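Local coordinates for aldo-keto reductase family 1, member B4 (Aldose reductase) (Schistosoma japonicum, PDB 4HBK), which probably reduces aldehydes to alcohols with NADPH, as aldose reductases of the aldo-keto reductase family do, at residues Met40-Arg44 and Val187-Gly191; Pro146-Lys150 and Cys165-His171; Glu217-Pro223 and Ser321-Phe327. All blocks are in the same frame, centred on the assembly; numbering follows the deposited sequence.

Interaction 1: Met40-Arg44 and Val187-Gly191; sequences MNNGR and VKSIG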
ATOM      1  N   MET A  40      -1.564 -11.684 -10.190  1.00 15.58           N
ATOM      2  CA  MET A  40      -2.369 -11.853  -8.990  1.00 15.12           C
ATOM      3  C   MET A  40      -3.275 -13.065  -9.116  1.00 15.15           C
ATOM      4  O   MET A  40      -3.414 -13.631 -10.193  1.00 14.15           O
ATOM      5  CB  MET A  40      -3.159 -10.576  -8.696  1.00 14.08           C
ATOM      6  CG  MET A  40      -2.265  -9.382  -8.339  1.00 12.38           C
ATOM      7  SD  MET A  40      -3.206  -7.906  -7.862  1.00 12.97           S
ATOM      8  CE  MET A  40      -4.050  -7.552  -9.394  1.00 15.81           C
ATOM      9  N   ASN A  41      -3.900 -13.469  -8.021  1.00 16.18           N
ATOM     10  CA  ASN A  41      -4.691 -14.695  -8.065  1.00 17.70           C
ATOM     11  C   ASN A  41      -5.939 -14.621  -8.950  1.00 17.94           C
ATOM     12  O   ASN A  41      -6.589 -15.636  -9.186  1.00 22.17           O
ATOM     13  CB  ASN A  41      -5.036 -15.187  -6.657  1.00 11.66           C
ATOM     14  CG  ASN A  41      -5.759 -14.142  -5.831  1.00 15.00           C
ATOM     15  OD1 ASN A  41      -6.223 -13.125  -6.349  1.00 14.67           O
ATOM     16  ND2 ASN A  41      -5.862 -14.395  -4.536  1.00 11.72           N
ATOM     17  N   ASN A  42      -6.275 -13.434  -9.442  1.00 17.95           N
ATOM     18  CA  ASN A  42      -7.428 -13.296 -10.333  1.00 13.87           C
ATOM     19  C   ASN A  42      -7.015 -13.128 -11.793  1.00 14.39           C
ATOM     20  O   ASN A  42      -7.831 -12.775 -12.643  1.00 15.74           O
ATOM     21  CB  ASN A  42      -8.313 -12.124  -9.902  1.00 14.08           C
ATOM     22  CG  ASN A  42      -7.591 -10.786  -9.990  1.00 13.51           C
ATOM     23  OD1 ASN A  42      -6.456 -10.719 -10.451  1.00 13.57           O
ATOM     24  ND2 ASN A  42      -8.254  -9.714  -9.558  1.00 12.84           N
ATOM     25  N   GLY A  43      -5.743 -13.370 -12.082  1.00 15.66           N
ATOM     26  CA  GLY A  43      -5.262 -13.311 -13.448  1.00 17.62           C
ATOM     27  C   GLY A  43      -4.709 -11.955 -13.847  1.00 20.22           C
ATOM     28  O   GLY A  43      -3.960 -11.858 -14.817  1.00 15.02           O
ATOM     29  N   ARG A  44      -5.064 -10.908 -13.101  1.00 18.87           N
ATOM     30  CA  ARG A  44      -4.584  -9.559 -13.413  1.00 16.17           C
ATOM     31  C   ARG A  44      -3.161  -9.325 -12.889  1.00 15.61           C
ATOM     32  O   ARG A  44      -2.689 -10.043 -12.002  1.00 18.25           O
ATOM     33  CB  ARG A  44      -5.556  -8.511 -12.866  1.00 15.87           C
ATOM     34  CG  ARG A  44      -6.988  -8.705 -13.356  1.00 15.04           C
ATOM     35  CD  ARG A  44      -7.929  -7.682 -12.757  1.00 14.96           C
ATOM     36  NE  ARG A  44      -9.325  -7.975 -13.079  1.00 12.90           N
ATOM     37  CZ  ARG A  44      -9.936  -7.549 -14.178  1.00 16.26           C
ATOM     38  NH1 ARG A  44      -9.264  -6.811 -15.061  1.00 15.00           N
ATOM     39  NH2 ARG A  44     -11.216  -7.846 -14.388  1.00 10.24           N
ATOM     40  N   VAL A 187     -14.433  -1.707  -9.197  1.00 10.27           N
ATOM     41  CA  VAL A 187     -13.102  -2.097  -8.749  1.00 12.24           C
ATOM     42  C   VAL A 187     -12.700  -3.419  -9.410  1.00  9.87           C
ATOM     43  O   VAL A 187     -13.520  -4.319  -9.507  1.00  9.28           O
ATOM     44  CB  VAL A 187     -13.089  -2.245  -7.214  1.00 11.51           C
ATOM     45  CG1 VAL A 187     -11.860  -2.969  -6.756  1.00 12.56           C
ATOM     46  CG2 VAL A 187     -13.196  -0.864  -6.540  1.00  9.86           C
ATOM     47  N   LYS A 188     -11.452  -3.542  -9.868  1.00  9.69           N
ATOM     48  CA  LYS A 188     -11.015  -4.793 -10.511  1.00  8.10           C
ATOM     49  C   LYS A 188     -10.578  -5.859  -9.509  1.00 11.77           C
ATOM     50  O   LYS A 188     -10.882  -7.048  -9.671  1.00  8.40           O
ATOM     51  CB  LYS A 188      -9.886  -4.546 -11.503  1.00 10.74           C
ATOM     52  CG  LYS A 188     -10.215  -3.570 -12.614  1.00 13.68           C
ATOM     53  CD  LYS A 188     -11.369  -4.041 -13.471  1.00 14.34           C
ATOM     54  CE  LYS A 188     -11.384  -3.306 -14.808  1.00 17.96           C
ATOM     55  NZ  LYS A 188     -12.532  -3.709 -15.676  1.00 19.50           N
ATOM     56  N   SER A 189      -9.840  -5.435  -8.484  1.00 10.05           N
ATOM     57  CA  SER A 189      -9.330  -6.359  -7.476  1.00  7.70           C
ATOM     58  C   SER A 189      -9.497  -5.711  -6.114  1.00  9.54           C
ATOM     59  O   SER A 189      -9.418  -4.491  -5.997  1.00  8.84           O
ATOM     60  CB  SER A 189      -7.848  -6.656  -7.713  1.00  9.75           C
ATOM     61  OG  SER A 189      -7.591  -7.130  -9.025  1.00 11.53           O
ATOM     62  N   ILE A 190      -9.732  -6.519  -5.089  1.00  9.20           N
ATOM     63  CA  ILE A 190      -9.833  -6.009  -3.726  1.00 11.52           C
ATOM     64  C   ILE A 190      -8.784  -6.659  -2.815  1.00 10.12           C
ATOM     65  O   ILE A 190      -8.290  -7.745  -3.111  1.00  9.60           O
ATOM     66  CB  ILE A 190     -11.252  -6.243  -3.163  1.00 12.90           C
ATOM     67  CG1 ILE A 190     -11.674  -7.697  -3.404  1.00 11.07           C
ATOM     68  CG2 ILE A 190     -12.249  -5.278  -3.816  1.00  7.14           C
ATOM     69  CD1 ILE A 190     -13.096  -8.010  -2.910  1.00 11.12           C
ATOM     70  N   GLY A 191      -8.442  -5.998  -1.714  1.00  6.73           N
ATOM     71  CA  GLY A 191      -7.432  -6.524  -0.813  1.00  7.24           C
ATOM     72  C   GLY A 191      -7.440  -5.933   0.592  1.00  9.07           C
ATOM     73  O   GLY A 191      -8.387  -5.253   0.989  1.00  8.38           O
TER
HETATM   74  O   HOH W   1     -10.985  -9.596  -8.325  1.00  7.99           O
HETATM   75  O   HOH W   2     -12.467  -8.361 -11.635  1.00 17.78           O

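Interaction 2: Pro146-Lys150 and Cys165-His171; sequences PVPLK and CLDNVPH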
ATOM      1  N   PRO A 146      -7.926  -3.128   9.919  1.00  8.69           N
ATOM      2  CA  PRO A 146      -8.920  -4.032  10.523  1.00 11.37           C
ATOM      3  C   PRO A 146      -9.693  -3.411  11.703  1.00 12.31           C
ATOM      4  O   PRO A 146     -10.474  -4.110  12.370  1.00 10.01           O
ATOM      5  CB  PRO A 146      -8.082  -5.208  11.040  1.00  9.21           C
ATOM      6  CG  PRO A 146      -6.626  -4.786  10.917  1.00 10.16           C
ATOM      7  CD  PRO A 146      -6.559  -3.389  10.399  1.00 10.16           C
ATOM      8  N   VAL A 147      -9.489  -2.120  11.949  1.00  8.86           N
ATOM      9  CA  VAL A 147     -10.102  -1.449  13.106  1.00 10.60           C
ATOM     10  C   VAL A 147     -11.112  -0.371  12.701  1.00 10.90           C
ATOM     11  O   VAL A 147     -10.737   0.735  12.335  1.00  8.23           O
ATOM     12  CB  VAL A 147      -9.035  -0.799  14.008  1.00 11.99           C
ATOM     13  CG1 VAL A 147      -9.700  -0.011  15.152  1.00 13.46           C
ATOM     14  CG2 VAL A 147      -8.076  -1.857  14.558  1.00 11.33           C
ATOM     15  N   PRO A 148     -12.408  -0.690  12.775  1.00 10.29           N
ATOM     16  CA  PRO A 148     -13.387   0.319  12.368  1.00 12.66           C
ATOM     17  C   PRO A 148     -13.481   1.472  13.371  1.00 14.33           C
ATOM     18  O   PRO A 148     -13.246   1.281  14.562  1.00 15.21           O
ATOM     19  CB  PRO A 148     -14.708  -0.468  12.290  1.00 12.14           C
ATOM     20  CG  PRO A 148     -14.476  -1.694  13.092  1.00 17.16           C
ATOM     21  CD  PRO A 148     -13.015  -2.008  13.009  1.00 11.50           C
ATOM     22  N   LEU A 149     -13.816   2.655  12.868  1.00 11.42           N
ATOM     23  CA  LEU A 149     -13.961   3.862  13.669  1.00 14.85           C
ATOM     24  C   LEU A 149     -15.370   4.398  13.440  1.00 15.01           C
ATOM     25  O   LEU A 149     -15.979   4.133  12.389  1.00 12.83           O
ATOM     26  CB  LEU A 149     -12.937   4.906  13.227  1.00 10.88           C
ATOM     27  CG  LEU A 149     -11.623   5.016  14.009  1.00 13.40           C
ATOM     28  CD1 LEU A 149     -11.188   3.721  14.644  1.00 12.74           C
ATOM     29  CD2 LEU A 149     -10.527   5.571  13.107  1.00 13.69           C
ATOM     30  N   LYS A 150     -15.891   5.141  14.412  1.00 12.62           N
ATOM     31  CA  LYS A 150     -17.259   5.655  14.326  1.00 16.42           C
ATOM     32  C   LYS A 150     -17.480   6.488  13.065  1.00 16.60           C
ATOM     33  O   LYS A 150     -16.690   7.372  12.739  1.00 18.79           O
ATOM     34  CB  LYS A 150     -17.611   6.472  15.575  1.00 21.64           C
ATOM     35  CG  LYS A 150     -19.050   6.985  15.603  1.00 23.63           C
ATOM     36  CD  LYS A 150     -19.335   7.818  16.854  1.00 36.22           C
ATOM     37  CE  LYS A 150     -18.765   9.232  16.743  1.00 40.15           C
ATOM     38  NZ  LYS A 150     -19.624  10.129  15.901  1.00 52.07           N
ATOM     39  N   CYS A 165     -12.893   7.157  18.853  1.00 14.26           N
ATOM     40  CA  CYS A 165     -14.233   6.585  18.955  1.00 15.53           C
ATOM     41  C   CYS A 165     -14.299   5.332  18.083  1.00 17.56           C
ATOM     42  O   CYS A 165     -14.459   5.418  16.868  1.00 16.21           O
ATOM     43  CB  CYS A 165     -15.301   7.602  18.525  1.00 15.54           C
ATOM     44  SG  CYS A 165     -15.429   9.080  19.602  1.00 26.84           S
ATOM     45  N   LEU A 166     -14.157   4.173  18.716  1.00 16.41           N
ATOM     46  CA  LEU A 166     -14.120   2.889  18.024  1.00 15.50           C
ATOM     47  C   LEU A 166     -15.502   2.455  17.537  1.00 16.46           C
ATOM     48  O   LEU A 166     -16.523   2.905  18.046  1.00 15.85           O
ATOM     49  CB  LEU A 166     -13.548   1.820  18.961  1.00 13.65           C
ATOM     50  CG  LEU A 166     -12.022   1.662  19.075  1.00 19.31           C
ATOM     51  CD1 LEU A 166     -11.261   2.805  18.446  1.00 16.87           C
ATOM     52  CD2 LEU A 166     -11.591   1.450  20.521  1.00 18.99           C
ATOM     53  N   ASP A 167     -15.526   1.575  16.540  1.00 17.38           N
ATOM     54  CA  ASP A 167     -16.772   0.967  16.098  1.00 16.24           C
ATOM     55  C   ASP A 167     -16.573  -0.545  16.011  1.00 16.79           C
ATOM     56  O   ASP A 167     -15.439  -1.027  16.043  1.00 18.65           O
ATOM     57  CB  ASP A 167     -17.233   1.566  14.756  1.00 14.24           C
ATOM     58  CG  ASP A 167     -18.695   1.245  14.444  1.00 19.33           C
ATOM     59  OD1 ASP A 167     -19.389   0.713  15.338  1.00 14.73           O
ATOM     60  OD2 ASP A 167     -19.154   1.527  13.311  1.00 15.86           O
ATOM     61  N   ASN A 168     -17.665  -1.296  15.929  1.00 16.39           N
ATOM     62  CA  ASN A 168     -17.578  -2.750  15.798  1.00 16.75           C
ATOM     63  C   ASN A 168     -18.254  -3.243  14.517  1.00 17.57           C
ATOM     64  O   ASN A 168     -19.475  -3.176  14.390  1.00 16.12           O
ATOM     65  CB  ASN A 168     -18.191  -3.447  17.015  1.00 25.35           C
ATOM     66  CG  ASN A 168     -17.535  -3.030  18.317  1.00 34.60           C
ATOM     67  OD1 ASN A 168     -16.450  -2.439  18.324  1.00 42.80           O
ATOM     68  ND2 ASN A 168     -18.188  -3.343  19.434  1.00 45.72           N
ATOM     69  N   VAL A 169     -17.457  -3.734  13.570  1.00 16.07           N
ATOM     70  CA  VAL A 169     -17.984  -4.200  12.291  1.00 14.89           C
ATOM     71  C   VAL A 169     -17.216  -5.424  11.838  1.00 16.71           C
ATOM     72  O   VAL A 169     -16.018  -5.336  11.577  1.00 13.35           O
ATOM     73  CB  VAL A 169     -17.838  -3.139  11.188  1.00 15.91           C
ATOM     74  CG1 VAL A 169     -18.514  -3.626   9.918  1.00 12.99           C
ATOM     75  CG2 VAL A 169     -18.418  -1.794  11.642  1.00 15.77           C
ATOM     76  N   PRO A 170     -17.897  -6.575  11.728  1.00 14.94           N
ATOM     77  CA  PRO A 170     -17.137  -7.765  11.344  1.00 17.90           C
ATOM     78  C   PRO A 170     -16.425  -7.581  10.006  1.00 13.02           C
ATOM     79  O   PRO A 170     -16.968  -7.004   9.056  1.00 12.77           O
ATOM     80  CB  PRO A 170     -18.214  -8.851  11.259  1.00 18.66           C
ATOM     81  CG  PRO A 170     -19.297  -8.368  12.199  1.00 18.25           C
ATOM     82  CD  PRO A 170     -19.318  -6.885  11.969  1.00 17.24           C
ATOM     83  N   HIS A 171     -15.199  -8.073   9.942  1.00 10.83           N
ATOM     84  CA  HIS A 171     -14.424  -7.986   8.715  1.00 12.75           C
ATOM     85  C   HIS A 171     -15.159  -8.568   7.519  1.00 13.21           C
ATOM     86  O   HIS A 171     -15.141  -7.979   6.439  1.00 10.08           O
ATOM     87  CB  HIS A 171     -13.064  -8.636   8.914  1.00  9.85           C
ATOM     88  CG  HIS A 171     -12.212  -7.916   9.906  1.00 14.36           C
ATOM     89  ND1 HIS A 171     -11.225  -8.532  10.640  1.00 11.47           N
ATOM     90  CD2 HIS A 171     -12.209  -6.613  10.288  1.00 11.24           C
ATOM     91  CE1 HIS A 171     -10.645  -7.645  11.429  1.00 12.66           C
ATOM     92  NE2 HIS A 171     -11.220  -6.471  11.231  1.00 12.05           N
TER
HETATM   93  O   HOH W   3     -17.085   1.597  10.910  1.00 20.75           O

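Interaction 3: Glu217-Pro223 and Ser321-Phe327; sequences EIHANFP and SLNERQF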
ATOM      1  N   GLU A 217       3.647  -2.919   6.411  1.00  8.30           N
ATOM      2  CA  GLU A 217       4.984  -2.364   6.591  1.00 10.09           C
ATOM      3  C   GLU A 217       6.046  -3.433   6.398  1.00 12.33           C
ATOM      4  O   GLU A 217       6.057  -4.453   7.093  1.00 12.78           O
ATOM      5  CB  GLU A 217       5.133  -1.729   7.976  1.00 10.39           C
ATOM      6  CG  GLU A 217       6.572  -1.393   8.362  1.00 10.16           C
ATOM      7  CD  GLU A 217       6.664  -0.784   9.758  1.00 15.17           C
ATOM      8  OE1 GLU A 217       5.606  -0.571  10.398  1.00 12.23           O
ATOM      9  OE2 GLU A 217       7.793  -0.517  10.214  1.00 18.96           O
ATOM     10  N   ILE A 218       6.942  -3.191   5.448  1.00 11.13           N
ATOM     11  CA  ILE A 218       8.044  -4.106   5.184  1.00 12.19           C
ATOM     12  C   ILE A 218       9.291  -3.322   4.749  1.00 13.07           C
ATOM     13  O   ILE A 218       9.242  -2.485   3.829  1.00 11.10           O
ATOM     14  CB  ILE A 218       7.685  -5.148   4.094  1.00 10.83           C
ATOM     15  CG1 ILE A 218       6.286  -5.722   4.311  1.00  7.69           C
ATOM     16  CG2 ILE A 218       8.715  -6.281   4.059  1.00 10.93           C
ATOM     17  CD1 ILE A 218       5.869  -6.682   3.192  1.00  6.82           C
ATOM     18  N   HIS A 219      10.405  -3.591   5.418  1.00 12.37           N
ATOM     19  CA  HIS A 219      11.681  -2.998   5.048  1.00 12.29           C
ATOM     20  C   HIS A 219      12.793  -3.715   5.804  1.00 15.11           C
ATOM     21  O   HIS A 219      12.531  -4.575   6.656  1.00 14.02           O
ATOM     22  CB  HIS A 219      11.693  -1.497   5.344  1.00 10.79           C
ATOM     23  CG  HIS A 219      11.247  -1.165   6.729  1.00 13.47           C
ATOM     24  ND1 HIS A 219      12.096  -1.223   7.810  1.00 13.35           N
ATOM     25  CD2 HIS A 219      10.033  -0.821   7.218  1.00 12.33           C
ATOM     26  CE1 HIS A 219      11.432  -0.898   8.907  1.00 16.23           C
ATOM     27  NE2 HIS A 219      10.174  -0.656   8.577  1.00 14.32           N
ATOM     28  N   ALA A 220      14.035  -3.376   5.486  1.00 11.00           N
ATOM     29  CA  ALA A 220      15.164  -4.116   6.022  1.00 12.76           C
ATOM     30  C   ALA A 220      15.207  -4.099   7.545  1.00 14.84           C
ATOM     31  O   ALA A 220      15.779  -4.995   8.143  1.00 18.34           O
ATOM     32  CB  ALA A 220      16.472  -3.594   5.433  1.00 15.11           C
ATOM     33  N   ASN A 221      14.601  -3.091   8.171  1.00 13.66           N
ATOM     34  CA  ASN A 221      14.583  -3.005   9.633  1.00 16.69           C
ATOM     35  C   ASN A 221      13.316  -3.599  10.226  1.00 18.14           C
ATOM     36  O   ASN A 221      13.136  -3.599  11.444  1.00 19.80           O
ATOM     37  CB  ASN A 221      14.763  -1.559  10.123  1.00 15.92           C
ATOM     38  CG  ASN A 221      16.200  -1.247  10.508  1.00 20.38           C
ATOM     39  OD1 ASN A 221      17.052  -2.141  10.587  1.00 20.29           O
ATOM     40  ND2 ASN A 221      16.474   0.024  10.767  1.00 20.95           N
ATOM     41  N   PHE A 222      12.438  -4.086   9.354  1.00 16.86           N
ATOM     42  CA  PHE A 222      11.267  -4.851   9.781  1.00 17.39           C
ATOM     43  C   PHE A 222      10.798  -5.781   8.667  1.00 15.35           C
ATOM     44  O   PHE A 222       9.884  -5.450   7.909  1.00 13.09           O
ATOM     45  CB  PHE A 222      10.134  -3.932  10.225  1.00 15.81           C
ATOM     46  CG  PHE A 222       9.048  -4.650  10.954  1.00 16.82           C
ATOM     47  CD1 PHE A 222       9.283  -5.194  12.203  1.00 20.70           C
ATOM     48  CD2 PHE A 222       7.798  -4.805  10.386  1.00 15.60           C
ATOM     49  CE1 PHE A 222       8.278  -5.879  12.881  1.00 23.79           C
ATOM     50  CE2 PHE A 222       6.799  -5.483  11.054  1.00 15.68           C
ATOM     51  CZ  PHE A 222       7.038  -6.020  12.307  1.00 18.04           C
ATOM     52  N   PRO A 223      11.435  -6.953   8.557  1.00 17.80           N
ATOM     53  CA  PRO A 223      11.245  -7.787   7.366  1.00 17.15           C
ATOM     54  C   PRO A 223       9.864  -8.431   7.290  1.00 11.63           C
ATOM     55  O   PRO A 223       9.450  -8.809   6.197  1.00 11.68           O
ATOM     56  CB  PRO A 223      12.352  -8.851   7.494  1.00 17.43           C
ATOM     57  CG  PRO A 223      13.327  -8.295   8.515  1.00 15.67           C
ATOM     58  CD  PRO A 223      12.462  -7.503   9.457  1.00 20.56           C
ATOM     59  N   SER A 321      18.923  -6.783  10.560  1.00 24.71           N
ATOM     60  CA  SER A 321      17.672  -6.083  10.845  1.00 26.79           C
ATOM     61  C   SER A 321      17.486  -5.799  12.340  1.00 25.26           C
ATOM     62  O   SER A 321      17.961  -6.563  13.180  1.00 24.91           O
ATOM     63  CB  SER A 321      16.494  -6.902  10.330  1.00 22.62           C
ATOM     64  OG  SER A 321      15.287  -6.222  10.599  1.00 23.23           O
ATOM     65  N   LEU A 322      16.765  -4.724  12.667  1.00 31.25           N
ATOM     66  CA  LEU A 322      16.582  -4.309  14.067  1.00 32.44           C
ATOM     67  C   LEU A 322      15.894  -5.294  15.036  1.00 38.19           C
ATOM     68  O   LEU A 322      16.414  -5.503  16.133  1.00 52.83           O
ATOM     69  CB  LEU A 322      16.004  -2.892  14.190  1.00 33.99           C
ATOM     70  CG  LEU A 322      17.082  -1.825  14.423  1.00 41.06           C
ATOM     71  CD1 LEU A 322      16.473  -0.525  14.927  1.00 39.95           C
ATOM     72  CD2 LEU A 322      18.141  -2.329  15.403  1.00 33.82           C
ATOM     73  N   ASN A 323      14.731  -5.861  14.713  1.00 41.64           N
ATOM     74  CA  ASN A 323      13.801  -5.380  13.711  1.00 30.09           C
ATOM     75  C   ASN A 323      12.602  -4.864  14.490  1.00 27.62           C
ATOM     76  O   ASN A 323      12.062  -5.556  15.344  1.00 29.23           O
ATOM     77  CB  ASN A 323      13.385  -6.501  12.745  1.00 38.85           C
ATOM     78  CG  ASN A 323      12.750  -7.717  13.447  1.00 48.30           C
ATOM     79  OD1 ASN A 323      12.198  -7.618  14.543  1.00 47.79           O
ATOM     80  ND2 ASN A 323      12.825  -8.872  12.793  1.00 41.48           N
ATOM     81  N   GLU A 324      12.199  -3.633  14.232  1.00 28.74           N
ATOM     82  CA  GLU A 324      11.188  -3.019  15.072  1.00 24.91           C
ATOM     83  C   GLU A 324      10.135  -2.350  14.212  1.00 24.96           C
ATOM     84  O   GLU A 324      10.462  -1.650  13.252  1.00 23.01           O
ATOM     85  CB  GLU A 324      11.839  -1.993  16.000  1.00 31.73           C
ATOM     86  CG  GLU A 324      11.579  -0.553  15.588  1.00 41.98           C
ATOM     87  CD  GLU A 324      12.562   0.436  16.194  1.00 51.28           C
ATOM     88  OE1 GLU A 324      12.624   1.585  15.691  1.00 47.99           O
ATOM     89  OE2 GLU A 324      13.269   0.067  17.162  1.00 42.80           O
ATOM     90  N   ARG A 325       8.871  -2.570  14.560  1.00 24.82           N
ATOM     91  CA  ARG A 325       7.763  -1.980  13.829  1.00 21.43           C
ATOM     92  C   ARG A 325       7.765  -0.468  13.975  1.00 20.67           C
ATOM     93  O   ARG A 325       7.765   0.047  15.097  1.00 23.39           O
ATOM     94  CB  ARG A 325       6.437  -2.527  14.344  1.00 15.29           C
ATOM     95  CG  ARG A 325       5.282  -2.255  13.399  1.00 16.96           C
ATOM     96  CD  ARG A 325       3.954  -2.783  13.940  1.00 15.03           C
ATOM     97  NE  ARG A 325       3.921  -4.234  14.067  1.00 14.41           N
ATOM     98  CZ  ARG A 325       3.661  -5.072  13.062  1.00 17.15           C
ATOM     99  NH1 ARG A 325       3.436  -4.603  11.837  1.00 10.18           N
ATOM    100  NH2 ARG A 325       3.625  -6.385  13.281  1.00 14.33           N
ATOM    101  N   GLN A 326       7.741   0.245  12.852  1.00 15.91           N
ATOM    102  CA  GLN A 326       7.704   1.711  12.893  1.00 21.15           C
ATOM    103  C   GLN A 326       6.279   2.269  12.973  1.00 20.62           C
ATOM    104  O   GLN A 326       6.045   3.309  13.594  1.00 21.40           O
ATOM    105  CB  GLN A 326       8.426   2.318  11.686  1.00 20.49           C
ATOM    106  CG  GLN A 326       9.792   1.724  11.394  1.00 20.97           C
ATOM    107  CD  GLN A 326      10.760   1.862  12.555  1.00 39.76           C
ATOM    108  OE1 GLN A 326      11.401   0.889  12.965  1.00 41.26           O
ATOM    109  NE2 GLN A 326      10.880   3.077  13.086  1.00 38.61           N
ATOM    110  N   PHE A 327       5.326   1.593  12.336  1.00 16.86           N
ATOM    111  CA  PHE A 327       3.955   2.094  12.295  1.00 16.23           C
ATOM    112  C   PHE A 327       3.023   1.237  13.129  1.00 16.91           C
ATOM    113  O   PHE A 327       2.562   0.187  12.695  1.00 16.45           O
ATOM    114  CB  PHE A 327       3.466   2.230  10.846  1.00 17.37           C
ATOM    115  CG  PHE A 327       4.286   3.191  10.033  1.00 21.23           C
ATOM    116  CD1 PHE A 327       3.965   4.537   9.990  1.00 26.35           C
ATOM    117  CD2 PHE A 327       5.411   2.753   9.355  1.00 22.80           C
ATOM    118  CE1 PHE A 327       4.749   5.428   9.259  1.00 33.73           C
ATOM    119  CE2 PHE A 327       6.195   3.638   8.630  1.00 25.47           C
ATOM    120  CZ  PHE A 327       5.862   4.974   8.583  1.00 24.46           C
TER
HETATM  121  O   HOH W   4       3.151  -1.834  10.922  1.00 16.21           O

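Interaction 1: Met40-Arg44 and Val187-Gly191
Asn-42 and Ser-189 make the one direct hydrogen bond between Met-40-Arg-44 and Val-187-Gly-191: Asn-42 ND2 donates to Ser-189 OG at 2.7 Å with an N-H...O angle of 153°. The hydroxyl lies only 8° out of the amide plane, so the bond runs almost in that plane, though somewhat bent at the hydrogen. Met-40 closes in on the same oxygen, its thiomethyl CE 3.6 Å from Ser-189 OG; the bend about chi3 (-64°) turns this carbon back toward the serine. Met-40 and Ser-189 are buried, and both also touch Ala-212, which makes this the compact, inner part of the contact. The other end of the amide fixes the loop itself. A type I beta turn runs from Met-40 to Gly-43, and Asn-42 OD1 accepts from Arg-44 N at 3.0 Å in an Asx turn, the donor standing above the carbonyl plane. This turn joins the two short strands of the N-terminal hairpin, 38-39 and 45-46, and meets the parallel beta-barrel near the N-terminal end of strand 187-193, the end of a TIM barrel remote from the catalytic loops. Toward solvent the fit is looser and water takes over. One water accepts from Asn-42 ND2 and donates to Lys-188 O; a second accepts from Arg-44 NH2 and donates to the same carbonyl, which thus serves both bridges. Arg-44, extended from CG to NE, crosses Lys-188 at about a right angle. The aliphatic part of the lysine covers one guanidinium face, CD lying 3.7 Å above that plane near its rim. The two cationic ends nevertheless come close, with 4.5 Å between Arg-44 NH2 and Lys-188 NZ, and Lys-188 has a cation-pi partner in Tyr-137.

Interaction 2: Pro146-Lys150 and Cys165-His171
Cys-165 meets Lys-150 first: its carbonyl O accepts from Lys-150 N at 2.9 Å, with a nearly straight N-H...O angle of 168°, and CB packs against Lys-150 CB. Leu-166 follows, bridged to Leu-149 through the backbones at a CA-CA separation of 4.5 Å; the CD1 methyls of these two leucines touch at 3.9 Å. At Asp-167 the backbone N donates to Pro-148 O at 3.0 Å, from well above the carbonyl plane, which completes the single beta bridge. With CG anti to N (chi1 -165°), the Asp-167 carboxylate reaches Arg-118, its salt-bridge partner, while CB stays against the Leu-149 carbonyl. Val-169 then lays CG2 on the Pro-148 ring, 4.0 Å from its CB. Last comes His-171, whose NE2 donates to Pro-146 O at 2.7 Å and 175°; the oxygen is in the imidazole plane and the nitrogen on a carbonyl lone pair, a well-aligned bond that favours this tilt of the ring. The contact thus closes the base of the long loop between strand 138-143 and helix 171-183, just past His-144, a predicted substrate-binding residue, with helix 197-206 touching Pro-146 and His-171 through Gln-199.

Interaction 3: Glu217-Pro223 and Ser321-Phe327
Glu-217 OE2 is gripped by two donors: Gln-326 N at 2.7 Å, through the syn lone pair, and His-219 NE2 at 2.9 Å, through the anti one. The second carboxylate oxygen, OE1, accepts from Phe-327 N at 2.9 Å, so successive peptide N-H groups hold both oxygens. A water donates to Glu-217 OE1 and to Phe-327 O and accepts from Arg-325 NH1. The carboxylate gets there on a fully extended side chain, with CG anti to N. Beside it, Arg-325 folds over Phe-222: its CB lies 4.2 Å from the ring centroid, 17° off the normal, a CH-pi contact, and the chain bends at chi3 (-65°) to bring the guanidinium round. Phe-222 CZ then stands 3.5 Å above the centre of the guanidinium plane, the two planes being 65° apart. Farther along, Glu-324 N donates to Asn-221 O at 2.9 Å, just beyond the cis peptide that precedes Asn-323. The segment Ser-321-Phe-327 is thereby fastened to the end of barrel strand 213-217 and the loop that follows it. Three N-H donors and a bridging water suggest that the Glu-217 carboxylate is probably ionised, its negative charge stabilised by the dipoles pointed at it.

In the fold
All three contacts are partly buried, and none touches another; their centres lie 25 to 27 Å apart. Interactions 1 and 3 fall on opposite sides of the chain's centre: the first joins the N-terminal hairpin to the N-terminal end of a barrel strand, the third joins the C-terminal segment to the end of another and the loop leaving it. Interaction 2 is local, tying together two parts of a single loop, and lies farthest from the centre. Interactions 2 and 3 approach the predicted active-site residues, whereas interaction 1 is remote from them. Chemistry differs accordingly: a lone direct side-chain bond and two neighbouring cations mark interaction 1, backbone pairing and prolines interaction 2, and a multiply bonded carboxylate interaction 3, which buries most surface.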